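N-terminal acetyltransferase B complex subunit MDM20 (Candida albicans, PDB 5K04) probably serves as the non-catalytic auxiliary subunit of the NatB complex, binding the catalytic subunit NAT3 for acetylation of protein N-termini. Local coordinates at residues Phe241-Trp254 with Lys271-Glu285. Numbering follows the deposited sequence.
Unlike the reference sequence in segment 271-285: Leu274 (reference Ser).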
ATOM      1  N   PHE A 241      24.896 -14.860  23.225  1.00 54.79           N
ATOM      2  CA  PHE A 241      25.562 -14.759  24.519  1.00 58.04           C
ATOM      3  C   PHE A 241      26.768 -13.826  24.516  1.00 59.00           C
ATOM      4  O   PHE A 241      27.257 -13.480  25.597  1.00 61.41           O
ATOM      5  CB  PHE A 241      25.991 -16.157  25.003  1.00 58.28           C
ATOM      6  CG  PHE A 241      24.833 -17.068  25.340  1.00 55.71           C
ATOM      7  CD1 PHE A 241      24.204 -17.808  24.348  1.00 55.07           C
ATOM      8  CD2 PHE A 241      24.371 -17.173  26.640  1.00 56.51           C
ATOM      9  CE1 PHE A 241      23.140 -18.635  24.645  1.00 56.90           C
ATOM     10  CE2 PHE A 241      23.307 -18.007  26.949  1.00 61.53           C
ATOM     11  CZ  PHE A 241      22.688 -18.734  25.945  1.00 62.46           C
ATOM     12  N   LYS A 242      27.252 -13.404  23.345  1.00 56.67           N
ATOM     13  CA  LYS A 242      28.414 -12.524  23.262  1.00 57.72           C
ATOM     14  C   LYS A 242      28.196 -11.242  22.459  1.00 61.41           C
ATOM     15  O   LYS A 242      29.000 -10.312  22.604  1.00 61.08           O
ATOM     16  CB  LYS A 242      29.616 -13.277  22.670  1.00 59.29           C
ATOM     17  CG  LYS A 242      30.120 -14.415  23.547  1.00 70.56           C
ATOM     18  CD  LYS A 242      31.385 -15.059  22.988  1.00 80.93           C
ATOM     19  CE  LYS A 242      31.829 -16.239  23.851  1.00 96.81           C
ATOM     20  NZ  LYS A 242      33.071 -16.904  23.335  1.00106.61           N
ATOM     21  N   GLU A 243      27.151 -11.147  21.634  1.00 60.95           N
ATOM     22  CA  GLU A 243      26.930  -9.974  20.791  1.00 52.42           C
ATOM     23  C   GLU A 243      25.574  -9.318  21.057  1.00 51.96           C
ATOM     24  O   GLU A 243      25.097  -8.520  20.237  1.00 44.69           O
ATOM     25  CB  GLU A 243      27.089 -10.361  19.318  1.00 48.69           C
ATOM     26  CG  GLU A 243      28.538 -10.815  19.013  1.00 56.50           C
ATOM     27  CD  GLU A 243      28.791 -11.164  17.547  1.00 59.06           C
ATOM     28  OE1 GLU A 243      29.904 -11.646  17.253  1.00 59.91           O
ATOM     29  OE2 GLU A 243      27.894 -10.965  16.697  1.00 54.14           O
ATOM     30  N   LYS A 244      24.969  -9.636  22.203  1.00 65.01           N
ATOM     31  CA  LYS A 244      23.704  -9.074  22.703  1.00 71.92           C
ATOM     32  C   LYS A 244      22.707  -8.809  21.577  1.00 63.76           C
ATOM     33  O   LYS A 244      22.173  -7.708  21.402  1.00 61.57           O
ATOM     34  CB  LYS A 244      23.934  -7.793  23.528  1.00 79.45           C
ATOM     35  CG  LYS A 244      24.972  -6.799  23.035  1.00 71.25           C
ATOM     36  CD  LYS A 244      25.585  -6.107  24.242  1.00 70.04           C
ATOM     37  CE  LYS A 244      26.537  -4.995  23.849  1.00 77.66           C
ATOM     38  NZ  LYS A 244      27.062  -4.288  25.057  1.00 79.57           N
ATOM     39  N   PHE A 245      22.441  -9.868  20.825  1.00 65.39           N
ATOM     40  CA  PHE A 245      21.455  -9.783  19.766  1.00 62.09           C
ATOM     41  C   PHE A 245      20.037  -9.938  20.324  1.00 66.14           C
ATOM     42  O   PHE A 245      19.177  -9.084  20.079  1.00 78.31           O
ATOM     43  CB  PHE A 245      21.781 -10.817  18.688  1.00 53.37           C
ATOM     44  CG  PHE A 245      21.008 -10.622  17.431  1.00 43.97           C
ATOM     45  CD1 PHE A 245      20.445  -9.391  17.140  1.00 41.98           C
ATOM     46  CD2 PHE A 245      20.804 -11.680  16.557  1.00 35.90           C
ATOM     47  CE1 PHE A 245      19.706  -9.207  15.995  1.00 43.53           C
ATOM     48  CE2 PHE A 245      20.073 -11.507  15.411  1.00 37.02           C
ATOM     49  CZ  PHE A 245      19.515 -10.263  15.131  1.00 41.54           C
ATOM     50  N   ASP A 246      19.792 -10.980  21.119  1.00 58.44           N
ATOM     51  CA  ASP A 246      18.497 -11.208  21.801  1.00 49.55           C
ATOM     52  C   ASP A 246      17.347 -11.280  20.796  1.00 43.76           C
ATOM     53  O   ASP A 246      16.427 -10.460  20.792  1.00 34.83           O
ATOM     54  CB  ASP A 246      18.200 -10.156  22.867  1.00 44.97           C
ATOM     55  CG  ASP A 246      16.924 -10.485  23.676  1.00 50.97           C
ATOM     56  OD1 ASP A 246      16.446 -11.637  23.622  1.00 46.40           O
ATOM     57  OD2 ASP A 246      16.388  -9.586  24.356  1.00 45.64           O
ATOM     58  N   ASP A 247      17.415 -12.311  19.957  1.00 50.79           N
ATOM     59  CA  ASP A 247      16.586 -12.453  18.766  1.00 42.01           C
ATOM     60  C   ASP A 247      15.858 -13.792  18.829  1.00 47.21           C
ATOM     61  O   ASP A 247      16.500 -14.851  18.846  1.00 33.86           O
ATOM     62  CB  ASP A 247      17.473 -12.357  17.526  1.00 36.77           C
ATOM     63  CG  ASP A 247      16.695 -12.265  16.260  1.00 36.25           C
ATOM     64  OD1 ASP A 247      16.065 -11.210  16.024  1.00 29.76           O
ATOM     65  OD2 ASP A 247      16.760 -13.240  15.483  1.00 27.91           O
ATOM     66  N   PHE A 248      14.522 -13.747  18.870  1.00 48.39           N
ATOM     67  CA  PHE A 248      13.758 -14.967  19.122  1.00 47.30           C
ATOM     68  C   PHE A 248      14.031 -16.033  18.061  1.00 40.77           C
ATOM     69  O   PHE A 248      14.279 -17.195  18.392  1.00 36.24           O
ATOM     70  CB  PHE A 248      12.267 -14.661  19.201  1.00 38.09           C
ATOM     71  CG  PHE A 248      11.454 -15.795  19.761  1.00 41.01           C
ATOM     72  CD1 PHE A 248      11.694 -16.262  21.047  1.00 42.63           C
ATOM     73  CD2 PHE A 248      10.454 -16.393  19.016  1.00 47.01           C
ATOM     74  CE1 PHE A 248      10.946 -17.308  21.580  1.00 44.27           C
ATOM     75  CE2 PHE A 248       9.698 -17.445  19.546  1.00 46.23           C
ATOM     76  CZ  PHE A 248       9.947 -17.903  20.823  1.00 44.66           C
ATOM     77  N   ASP A 249      13.985 -15.652  16.781  1.00 45.85           N
ATOM     78  CA  ASP A 249      14.279 -16.604  15.714  1.00 41.73           C
ATOM     79  C   ASP A 249      15.658 -17.232  15.900  1.00 39.03           C
ATOM     80  O   ASP A 249      15.843 -18.432  15.666  1.00 35.01           O
ATOM     81  CB  ASP A 249      14.177 -15.907  14.357  1.00 39.68           C
ATOM     82  CG  ASP A 249      12.746 -15.552  13.980  1.00 38.67           C
ATOM     83  OD1 ASP A 249      11.823 -15.867  14.756  1.00 34.24           O
ATOM     84  OD2 ASP A 249      12.542 -14.962  12.897  1.00 30.25           O
ATOM     85  N   THR A 250      16.632 -16.441  16.357  1.00 47.34           N
ATOM     86  CA  THR A 250      17.973 -16.961  16.598  1.00 46.08           C
ATOM     87  C   THR A 250      18.015 -17.861  17.833  1.00 43.58           C
ATOM     88  O   THR A 250      18.794 -18.824  17.870  1.00 37.74           O
ATOM     89  CB  THR A 250      18.964 -15.800  16.734  1.00 46.19           C
ATOM     90  OG1 THR A 250      18.841 -14.932  15.595  1.00 32.26           O
ATOM     91  CG2 THR A 250      20.408 -16.326  16.821  1.00 41.65           C
ATOM     92  N   TRP A 251      17.173 -17.580  18.836  1.00 50.14           N
ATOM     93  CA  TRP A 251      17.083 -18.455  20.003  1.00 49.59           C
ATOM     94  C   TRP A 251      16.531 -19.817  19.615  1.00 44.32           C
ATOM     95  O   TRP A 251      17.022 -20.853  20.084  1.00 39.57           O
ATOM     96  CB  TRP A 251      16.196 -17.834  21.085  1.00 48.79           C
ATOM     97  CG  TRP A 251      16.844 -16.792  21.993  1.00 52.70           C
ATOM     98  CD1 TRP A 251      16.559 -15.450  22.039  1.00 55.65           C
ATOM     99  CD2 TRP A 251      17.839 -17.018  23.003  1.00 53.86           C
ATOM    100  NE1 TRP A 251      17.318 -14.833  23.004  1.00 53.29           N
ATOM    101  CE2 TRP A 251      18.116 -15.773  23.605  1.00 57.19           C
ATOM    102  CE3 TRP A 251      18.534 -18.147  23.444  1.00 53.15           C
ATOM    103  CZ2 TRP A 251      19.051 -15.631  24.629  1.00 56.57           C
ATOM    104  CZ3 TRP A 251      19.458 -18.003  24.456  1.00 59.97           C
ATOM    105  CH2 TRP A 251      19.709 -16.754  25.039  1.00 59.15           C
ATOM    106  N   LYS A 252      15.510 -19.833  18.760  1.00 46.11           N
ATOM    107  CA  LYS A 252      14.896 -21.095  18.365  1.00 48.86           C
ATOM    108  C   LYS A 252      15.881 -21.964  17.598  1.00 47.23           C
ATOM    109  O   LYS A 252      15.969 -23.175  17.839  1.00 41.03           O
ATOM    110  CB  LYS A 252      13.644 -20.827  17.533  1.00 47.91           C
ATOM    111  CG  LYS A 252      12.505 -20.185  18.330  1.00 54.92           C
ATOM    112  CD  LYS A 252      11.468 -19.503  17.420  1.00 59.26           C
ATOM    113  CE  LYS A 252      10.647 -20.505  16.630  1.00 62.22           C
ATOM    114  NZ  LYS A 252       9.687 -19.817  15.734  1.00 62.55           N
ATOM    115  N   LEU A 253      16.635 -21.360  16.674  1.00 54.56           N
ATOM    116  CA  LEU A 253      17.684 -22.100  15.979  1.00 53.15           C
ATOM    117  C   LEU A 253      18.725 -22.633  16.960  1.00 48.09           C
ATOM    118  O   LEU A 253      19.241 -23.741  16.780  1.00 43.73           O
ATOM    119  CB  LEU A 253      18.336 -21.206  14.924  1.00 47.26           C
ATOM    120  CG  LEU A 253      17.470 -20.779  13.725  1.00 41.28           C
ATOM    121  CD1 LEU A 253      18.309 -20.005  12.716  1.00 38.07           C
ATOM    122  CD2 LEU A 253      16.808 -21.942  13.020  1.00 37.00           C
ATOM    123  N   TRP A 254      18.999 -21.881  18.032  1.00 52.25           N
ATOM    124  CA  TRP A 254      20.006 -22.299  19.005  1.00 53.80           C
ATOM    125  C   TRP A 254      19.576 -23.543  19.777  1.00 49.69           C
ATOM    126  O   TRP A 254      20.406 -24.421  20.042  1.00 42.84           O
ATOM    127  CB  TRP A 254      20.309 -21.154  19.970  1.00 48.83           C
ATOM    128  CG  TRP A 254      21.317 -21.493  21.024  1.00 45.53           C
ATOM    129  CD1 TRP A 254      22.683 -21.546  20.880  1.00 54.09           C
ATOM    130  CD2 TRP A 254      21.047 -21.795  22.397  1.00 47.04           C
ATOM    131  NE1 TRP A 254      23.271 -21.887  22.081  1.00 54.56           N
ATOM    132  CE2 TRP A 254      22.287 -22.044  23.023  1.00 49.08           C
ATOM    133  CE3 TRP A 254      19.875 -21.894  23.154  1.00 55.02           C
ATOM    134  CZ2 TRP A 254      22.384 -22.369  24.366  1.00 57.28           C
ATOM    135  CZ3 TRP A 254      19.972 -22.237  24.485  1.00 56.71           C
ATOM    136  CH2 TRP A 254      21.219 -22.463  25.081  1.00 60.74           C
ATOM    137  N   LYS A 271      21.566 -22.361  30.668  1.00 66.57           N
ATOM    138  CA  LYS A 271      21.988 -21.096  30.072  1.00 72.63           C
ATOM    139  C   LYS A 271      20.849 -20.085  29.948  1.00 68.39           C
ATOM    140  O   LYS A 271      21.087 -18.960  29.497  1.00 61.07           O
ATOM    141  CB  LYS A 271      22.621 -21.340  28.694  1.00 72.06           C
ATOM    142  CG  LYS A 271      24.044 -21.900  28.750  1.00 72.47           C
ATOM    143  CD  LYS A 271      24.765 -21.724  27.416  1.00 79.48           C
ATOM    144  CE  LYS A 271      26.278 -21.847  27.563  1.00 90.40           C
ATOM    145  NZ  LYS A 271      26.698 -23.183  28.095  1.00101.78           N
ATOM    146  N   LEU A 272      19.635 -20.449  30.354  1.00 72.29           N
ATOM    147  CA  LEU A 272      18.472 -19.573  30.223  1.00 69.36           C
ATOM    148  C   LEU A 272      18.135 -18.964  31.586  1.00 64.72           C
ATOM    149  O   LEU A 272      17.141 -19.298  32.227  1.00 59.49           O
ATOM    150  CB  LEU A 272      17.297 -20.354  29.638  1.00 62.40           C
ATOM    151  CG  LEU A 272      17.558 -20.964  28.255  1.00 57.45           C
ATOM    152  CD1 LEU A 272      16.362 -21.753  27.760  1.00 60.43           C
ATOM    153  CD2 LEU A 272      17.923 -19.887  27.245  1.00 58.31           C
ATOM    154  N   THR A 273      18.992 -18.033  32.010  1.00 72.02           N
ATOM    155  CA  THR A 273      18.975 -17.508  33.376  1.00 76.59           C
ATOM    156  C   THR A 273      18.243 -16.178  33.518  1.00 67.39           C
ATOM    157  O   THR A 273      17.719 -15.887  34.597  1.00 57.37           O
ATOM    158  CB  THR A 273      20.413 -17.338  33.895  1.00 77.82           C
ATOM    159  OG1 THR A 273      20.936 -16.077  33.458  1.00 77.11           O
ATOM    160  CG2 THR A 273      21.310 -18.445  33.360  1.00 76.43           C
ATOM    161  N   LEU A 274      18.193 -15.363  32.453  1.00 67.93           N
ATOM    162  CA  LEU A 274      17.602 -14.029  32.441  1.00 69.64           C
ATOM    163  C   LEU A 274      16.103 -14.113  32.191  1.00 65.39           C
ATOM    164  O   LEU A 274      15.679 -14.763  31.230  1.00 62.21           O
ATOM    165  CB  LEU A 274      18.247 -13.176  31.367  1.00 71.42           C
ATOM    166  CG  LEU A 274      19.724 -12.905  31.601  1.00 76.49           C
ATOM    167  CD1 LEU A 274      20.382 -12.457  30.308  1.00 71.64           C
ATOM    168  CD2 LEU A 274      19.877 -11.855  32.697  1.00 81.39           C
ATOM    169  N   PRO A 275      15.279 -13.469  33.014  1.00 67.18           N
ATOM    170  CA  PRO A 275      13.823 -13.575  32.827  1.00 64.71           C
ATOM    171  C   PRO A 275      13.277 -12.688  31.713  1.00 62.84           C
ATOM    172  O   PRO A 275      12.211 -12.084  31.872  1.00 55.12           O
ATOM    173  CB  PRO A 275      13.262 -13.165  34.198  1.00 63.05           C
ATOM    174  CG  PRO A 275      14.323 -12.308  34.810  1.00 65.52           C
ATOM    175  CD  PRO A 275      15.644 -12.787  34.270  1.00 71.59           C
ATOM    176  N   THR A 276      13.979 -12.620  30.580  1.00 65.28           N
ATOM    177  CA  THR A 276      13.518 -11.798  29.472  1.00 57.15           C
ATOM    178  C   THR A 276      12.283 -12.418  28.822  1.00 54.72           C
ATOM    179  O   THR A 276      11.962 -13.595  29.020  1.00 49.78           O
ATOM    180  CB  THR A 276      14.619 -11.600  28.420  1.00 50.98           C
ATOM    181  OG1 THR A 276      14.830 -12.807  27.673  1.00 37.76           O
ATOM    182  CG2 THR A 276      15.927 -11.163  29.082  1.00 50.58           C
ATOM    183  N   ARG A 277      11.567 -11.579  28.067  1.00 53.34           N
ATOM    184  CA  ARG A 277      10.407 -12.044  27.314  1.00 51.87           C
ATOM    185  C   ARG A 277      10.780 -13.200  26.395  1.00 48.29           C
ATOM    186  O   ARG A 277      10.165 -14.273  26.445  1.00 48.21           O
ATOM    187  CB  ARG A 277       9.808 -10.884  26.516  1.00 45.83           C
ATOM    188  CG  ARG A 277       8.736 -11.276  25.490  1.00 48.34           C
ATOM    189  CD  ARG A 277       7.740 -10.130  25.240  1.00 45.82           C
ATOM    190  NE  ARG A 277       6.852 -10.432  24.118  1.00 48.61           N
ATOM    191  CZ  ARG A 277       7.142 -10.186  22.838  1.00 54.33           C
ATOM    192  NH1 ARG A 277       8.299  -9.629  22.519  1.00 48.66           N
ATOM    193  NH2 ARG A 277       6.285 -10.506  21.874  1.00 55.57           N
ATOM    194  N   ASN A 278      11.798 -13.001  25.556  1.00 53.59           N
ATOM    195  CA  ASN A 278      12.143 -14.011  24.560  1.00 50.63           C
ATOM    196  C   ASN A 278      12.560 -15.326  25.210  1.00 48.60           C
ATOM    197  O   ASN A 278      12.250 -16.405  24.695  1.00 36.26           O
ATOM    198  CB  ASN A 278      13.250 -13.491  23.656  1.00 37.61           C
ATOM    199  CG  ASN A 278      12.723 -12.602  22.531  1.00 42.59           C
ATOM    200  OD1 ASN A 278      11.517 -12.558  22.260  1.00 33.92           O
ATOM    201  ND2 ASN A 278      13.634 -11.901  21.863  1.00 42.64           N
ATOM    202  N   ILE A 279      13.269 -15.254  26.338  1.00 44.19           N
ATOM    203  CA  ILE A 279      13.696 -16.475  27.012  1.00 48.28           C
ATOM    204  C   ILE A 279      12.508 -17.142  27.700  1.00 51.27           C
ATOM    205  O   ILE A 279      12.433 -18.375  27.779  1.00 41.07           O
ATOM    206  CB  ILE A 279      14.830 -16.163  28.006  1.00 50.83           C
ATOM    207  CG1 ILE A 279      16.110 -15.810  27.258  1.00 51.49           C
ATOM    208  CG2 ILE A 279      15.056 -17.320  28.998  1.00 46.44           C
ATOM    209  CD1 ILE A 279      17.227 -15.375  28.196  1.00 58.21           C
ATOM    210  N   SER A 280      11.547 -16.346  28.176  1.00 57.23           N
ATOM    211  CA  SER A 280      10.368 -16.916  28.816  1.00 50.88           C
ATOM    212  C   SER A 280       9.531 -17.692  27.815  1.00 42.71           C
ATOM    213  O   SER A 280       9.056 -18.791  28.113  1.00 42.41           O
ATOM    214  CB  SER A 280       9.557 -15.806  29.473  1.00 46.84           C
ATOM    215  OG  SER A 280      10.286 -15.256  30.552  1.00 42.85           O
ATOM    216  N   LEU A 281       9.370 -17.147  26.608  1.00 50.12           N
ATOM    217  CA  LEU A 281       8.684 -17.877  25.549  1.00 47.11           C
ATOM    218  C   LEU A 281       9.521 -19.052  25.070  1.00 47.33           C
ATOM    219  O   LEU A 281       8.978 -20.110  24.728  1.00 41.85           O
ATOM    220  CB  LEU A 281       8.363 -16.945  24.376  1.00 46.96           C
ATOM    221  CG  LEU A 281       7.250 -15.923  24.607  1.00 56.31           C
ATOM    222  CD1 LEU A 281       7.052 -15.043  23.391  1.00 58.45           C
ATOM    223  CD2 LEU A 281       5.946 -16.605  24.977  1.00 52.03           C
ATOM    224  N   LEU A 282      10.845 -18.882  25.040  1.00 52.84           N
ATOM    225  CA  LEU A 282      11.710 -19.949  24.545  1.00 56.36           C
ATOM    226  C   LEU A 282      11.581 -21.198  25.398  1.00 52.28           C
ATOM    227  O   LEU A 282      11.637 -22.317  24.879  1.00 41.10           O
ATOM    228  CB  LEU A 282      13.160 -19.484  24.522  1.00 55.00           C
ATOM    229  CG  LEU A 282      14.121 -20.442  23.824  1.00 55.06           C
ATOM    230  CD1 LEU A 282      13.815 -20.480  22.331  1.00 44.88           C
ATOM    231  CD2 LEU A 282      15.564 -20.018  24.077  1.00 56.71           C
ATOM    232  N   LYS A 283      11.399 -21.018  26.716  1.00 57.40           N
ATOM    233  CA  LYS A 283      11.249 -22.151  27.627  1.00 52.68           C
ATOM    234  C   LYS A 283      10.045 -23.002  27.252  1.00 53.96           C
ATOM    235  O   LYS A 283      10.083 -24.232  27.391  1.00 46.23           O
ATOM    236  CB  LYS A 283      11.133 -21.648  29.063  1.00 46.62           C
ATOM    237  CG  LYS A 283      12.464 -21.239  29.654  1.00 52.36           C
ATOM    238  CD  LYS A 283      12.341 -20.833  31.106  1.00 63.10           C
ATOM    239  CE  LYS A 283      13.708 -20.487  31.707  1.00 80.47           C
ATOM    240  NZ  LYS A 283      14.606 -21.673  31.921  1.00 90.83           N
ATOM    241  N   ILE A 284       8.986 -22.362  26.743  1.00 61.50           N
ATOM    242  CA  ILE A 284       7.869 -23.095  26.156  1.00 58.78           C
ATOM    243  C   ILE A 284       8.323 -23.833  24.910  1.00 53.82           C
ATOM    244  O   ILE A 284       8.015 -25.016  24.717  1.00 51.96           O
ATOM    245  CB  ILE A 284       6.707 -22.142  25.831  1.00 51.29           C
ATOM    246  CG1 ILE A 284       6.393 -21.255  27.040  1.00 53.85           C
ATOM    247  CG2 ILE A 284       5.492 -22.953  25.418  1.00 52.10           C
ATOM    248  CD1 ILE A 284       5.318 -20.229  26.786  1.00 47.72           C
ATOM    249  N   GLU A 285       9.043 -23.133  24.034  1.00 57.26           N
ATOM    250  CA  GLU A 285       9.552 -23.752  22.814  1.00 51.95           C
ATOM    251  C   GLU A 285      10.524 -24.885  23.133  1.00 54.18           C
ATOM    252  O   GLU A 285      10.633 -25.850  22.368  1.00 46.58           O
ATOM    253  CB  GLU A 285      10.221 -22.687  21.944  1.00 50.16           C
ATOM    254  CG  GLU A 285      10.055 -22.902  20.439  1.00 62.21           C
ATOM    255  CD  GLU A 285       8.742 -22.378  19.891  1.00 53.58           C
ATOM    256  OE1 GLU A 285       8.295 -21.298  20.336  1.00 44.32           O
ATOM    257  OE2 GLU A 285       8.163 -23.051  19.007  1.00 57.00           O
TER
HETATM  258  O   HOH W   1      16.949 -12.791  25.967  1.00 36.84           O
HETATM  259  O   HOH W   2       7.372 -19.645  17.596  1.00 37.35           O
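Lys271 lays its aliphatic chain against two aromatic rings: CB meets Phe241 CZ at 3.8 Å, and CD approaches Trp254 CZ2, while its carbonyl oxygen lies in the plane of the Phe241 ring, at the edge. One methyl of Leu272, CD2, reaches both indoles, 3.7 Å from Trp251 CZ3 and farther from Trp254 CZ3. Thr276, the N-cap of helix 277-289, accepts from Ile279 N through OG1 and is tied by a water to Asp246 OD1. Asp246 OD1 also accepts a weak bond from Asn278 ND2 (3.3 Å) and, within its own segment, one from Trp251 NE1, so three donors converge on it; the carboxylate and amide planes stand 76° apart. The amide of Asn278 also has a stronger partner in Thr2 of the NAT3 chain, and its backbone O lies 3.5 Å from Phe248 CE1. Ile279 sets CG1 over one face of the Trp251 indole, toward its rim. Leu281 helps form, with Asn278, Leu282 and Glu285, the hole that receives Phe248 as a knob, the ring carried there by a CG anti to the backbone N (chi1 -167°). Leu282 CD2 packs obliquely 3.6 Å from Trp251 CE3. Glu285 OE1, hydrogen-bonded to Tyr318 OH, also takes a weak bond from a water that accepts from Lys252 NZ. The axes of the short segments 248-254 and 277-285 approach to 10.1 Å and cross at -37°. Such knob-into-hole packing of two helices running in the same general direction, with helix 229-242 against the same tryptophans, is consistent with the TPR-like helical repeats of this family, here bordering NAT3.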